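Side-chain contact in farnesyl pyrophosphate synthetase (Staphylococcus aureus, PDB 5H9D), which probably builds heptaprenyl diphosphate by magnesium-dependent prenyl chain elongation: residues 232-236 with 237-241. Residues are numbered along the deposited sequence; the frame is centred on the assembly and turned at random.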
ATOM      1  N   GLY A 232       9.513  11.641 -15.485  1.00 68.79           N
ATOM      2  CA  GLY A 232      10.838  11.074 -15.337  1.00 67.76           C
ATOM      3  C   GLY A 232      11.003   9.566 -15.287  1.00 68.05           C
ATOM      4  O   GLY A 232      12.140   9.111 -15.229  1.00 69.74           O
ATOM      5  N   HIS A 233       9.908   8.796 -15.302  1.00 66.81           N
ATOM      6  CA  HIS A 233       9.952   7.324 -15.265  1.00 64.02           C
ATOM      7  C   HIS A 233      10.442   6.729 -16.571  1.00 62.58           C
ATOM      8  O   HIS A 233       9.727   6.745 -17.579  1.00 62.86           O
ATOM      9  CB  HIS A 233       8.574   6.756 -14.984  1.00 63.89           C
ATOM     10  CG  HIS A 233       7.968   7.266 -13.724  1.00 66.05           C
ATOM     11  ND1 HIS A 233       8.446   6.921 -12.478  1.00 67.30           N
ATOM     12  CD2 HIS A 233       6.940   8.122 -13.512  1.00 66.58           C
ATOM     13  CE1 HIS A 233       7.739   7.544 -11.552  1.00 67.48           C
ATOM     14  NE2 HIS A 233       6.820   8.281 -12.153  1.00 67.88           N
ATOM     15  N   ILE A 234      11.662   6.199 -16.536  1.00 60.22           N
ATOM     16  CA  ILE A 234      12.298   5.579 -17.690  1.00 57.54           C
ATOM     17  C   ILE A 234      11.902   4.099 -17.726  1.00 57.82           C
ATOM     18  O   ILE A 234      12.516   3.272 -17.076  1.00 57.51           O
ATOM     19  CB  ILE A 234      13.797   5.697 -17.568  1.00 56.19           C
ATOM     20  CG1 ILE A 234      14.153   7.133 -17.184  1.00 55.78           C
ATOM     21  CG2 ILE A 234      14.449   5.277 -18.843  1.00 53.88           C
ATOM     22  CD1 ILE A 234      13.643   8.179 -18.133  1.00 55.49           C
ATOM     23  N   THR A 235      10.884   3.778 -18.520  1.00 58.05           N
ATOM     24  CA  THR A 235      10.353   2.435 -18.590  1.00 58.09           C
ATOM     25  C   THR A 235      10.914   1.598 -19.737  1.00 59.62           C
ATOM     26  O   THR A 235      11.597   2.126 -20.612  1.00 61.47           O
ATOM     27  CB  THR A 235       8.828   2.516 -18.651  1.00 57.03           C
ATOM     28  OG1 THR A 235       8.433   3.143 -19.877  1.00 59.70           O
ATOM     29  CG2 THR A 235       8.298   3.378 -17.479  1.00 52.67           C
ATOM     30  N   LEU A 236      10.613   0.299 -19.729  1.00 58.16           N
ATOM     31  CA  LEU A 236      11.147  -0.615 -20.727  1.00 58.02           C
ATOM     32  C   LEU A 236      11.255  -0.081 -22.165  1.00 58.55           C
ATOM     33  O   LEU A 236      12.330  -0.140 -22.770  1.00 58.76           O
ATOM     34  CB  LEU A 236      10.380  -1.953 -20.699  1.00 55.15           C
ATOM     35  CG  LEU A 236      11.042  -3.082 -21.508  1.00 53.23           C
ATOM     36  CD1 LEU A 236      12.444  -3.232 -20.991  1.00 51.33           C
ATOM     37  CD2 LEU A 236      10.305  -4.393 -21.417  1.00 49.48           C
ATOM     38  N   PRO A 237      10.159   0.445 -22.735  1.00 58.60           N
ATOM     39  CA  PRO A 237      10.281   0.953 -24.111  1.00 60.46           C
ATOM     40  C   PRO A 237      11.484   1.894 -24.252  1.00 61.68           C
ATOM     41  O   PRO A 237      12.339   1.725 -25.124  1.00 60.81           O
ATOM     42  CB  PRO A 237       8.976   1.698 -24.324  1.00 58.94           C
ATOM     43  CG  PRO A 237       8.041   0.999 -23.394  1.00 58.13           C
ATOM     44  CD  PRO A 237       8.849   0.777 -22.174  1.00 57.53           C
ATOM     45  N   ILE A 238      11.555   2.864 -23.344  1.00 63.32           N
ATOM     46  CA  ILE A 238      12.617   3.856 -23.353  1.00 63.67           C
ATOM     47  C   ILE A 238      14.020   3.336 -23.078  1.00 64.26           C
ATOM     48  O   ILE A 238      14.985   3.944 -23.512  1.00 65.35           O
ATOM     49  CB  ILE A 238      12.278   5.000 -22.397  1.00 63.05           C
ATOM     50  CG1 ILE A 238      10.823   5.445 -22.649  1.00 63.69           C
ATOM     51  CG2 ILE A 238      13.208   6.170 -22.656  1.00 62.33           C
ATOM     52  CD1 ILE A 238      10.356   6.618 -21.833  1.00 63.98           C
ATOM     53  N   LEU A 239      14.138   2.215 -22.374  1.00 65.00           N
ATOM     54  CA  LEU A 239      15.448   1.630 -22.079  1.00 64.48           C
ATOM     55  C   LEU A 239      15.953   0.914 -23.324  1.00 64.88           C
ATOM     56  O   LEU A 239      17.155   0.880 -23.590  1.00 63.58           O
ATOM     57  CB  LEU A 239      15.342   0.626 -20.926  1.00 63.45           C
ATOM     58  CG  LEU A 239      15.131   1.288 -19.566  1.00 64.75           C
ATOM     59  CD1 LEU A 239      14.472   0.346 -18.557  1.00 64.53           C
ATOM     60  CD2 LEU A 239      16.478   1.749 -19.063  1.00 63.50           C
ATOM     61  N   LEU A 240      15.011   0.345 -24.076  1.00 64.33           N
ATOM     62  CA  LEU A 240      15.325  -0.386 -25.283  1.00 64.67           C
ATOM     63  C   LEU A 240      15.790   0.541 -26.380  1.00 65.87           C
ATOM     64  O   LEU A 240      16.792   0.291 -27.026  1.00 65.90           O
ATOM     65  CB  LEU A 240      14.113  -1.195 -25.750  1.00 62.54           C
ATOM     66  CG  LEU A 240      13.695  -2.299 -24.777  1.00 62.91           C
ATOM     67  CD1 LEU A 240      12.579  -3.102 -25.350  1.00 61.94           C
ATOM     68  CD2 LEU A 240      14.867  -3.202 -24.489  1.00 62.89           C
ATOM     69  N   GLU A 241      15.071   1.626 -26.594  1.00 68.61           N
ATOM     70  CA  GLU A 241      15.481   2.543 -27.631  1.00 71.23           C
ATOM     71  C   GLU A 241      16.819   3.180 -27.279  1.00 72.46           C
ATOM     72  O   GLU A 241      17.536   3.612 -28.161  1.00 73.77           O
ATOM     73  CB  GLU A 241      14.413   3.619 -27.865  1.00 73.19           C
ATOM     74  CG  GLU A 241      14.619   4.441 -29.149  1.00 74.64           C
ATOM     75  CD  GLU A 241      14.805   3.585 -30.404  1.00 75.39           C
ATOM     76  OE1 GLU A 241      15.136   4.145 -31.476  1.00 76.28           O
ATOM     77  OE2 GLU A 241      14.627   2.351 -30.328  1.00 76.84           O
TER
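Thr235 and Leu239 are joined through the backbone where the extended run 233-235 turns into the first turn of helix 236-243: Leu239 N donates to Thr235 O at 3.1 Å, and Leu240 N follows on to Leu236 O at 3.0 Å. The helix start is held by backbone bonds here, with no capping bond from the side chain of Thr235, which occupies the N-cap position; its OG1, lying between the backbone N and the carbonyl carbon (chi1 66°), rests instead against the ring of Pro237, 3.3 Å from CD. Proline suits this place, because its nitrogen has no hydrogen to give and the first turn of a helix asks for none there.

Apolar contacts run along the same turn. The CG2 methyl of Ile234, directed anti to the backbone N, bridges two residues of the helix, 4.1 Å from Ile238 CG2 and equally far from Leu239 CD2; both side chains cross that of Ile234 at about a right angle. Leu239 also reaches back over the incoming chain, setting CD1 3.8 Å from Ile234 O. One turn apart, Leu236 and Leu240 meet through CD1 of the first and CG of the second, at 4.1 Å.

The junction is buried in the largely helical fold of the polyprenyl synthase family and packed from several directions. Helix 188-215 receives Leu236 on Ile207 and Ile238 on Phe214, while helix 158-183 offers Ile158 and Tyr161 to Leu239 and lends Arg164, whose NH2 is hydrogen-bonded to Ile234 O. Helix 276-296 meets Leu236 with Val283 and Pro237 with Ala280, and the short preceding helix 227-230 brings Leu229 against both isoleucines, so that the loop and the new helix both pack against the helix they follow.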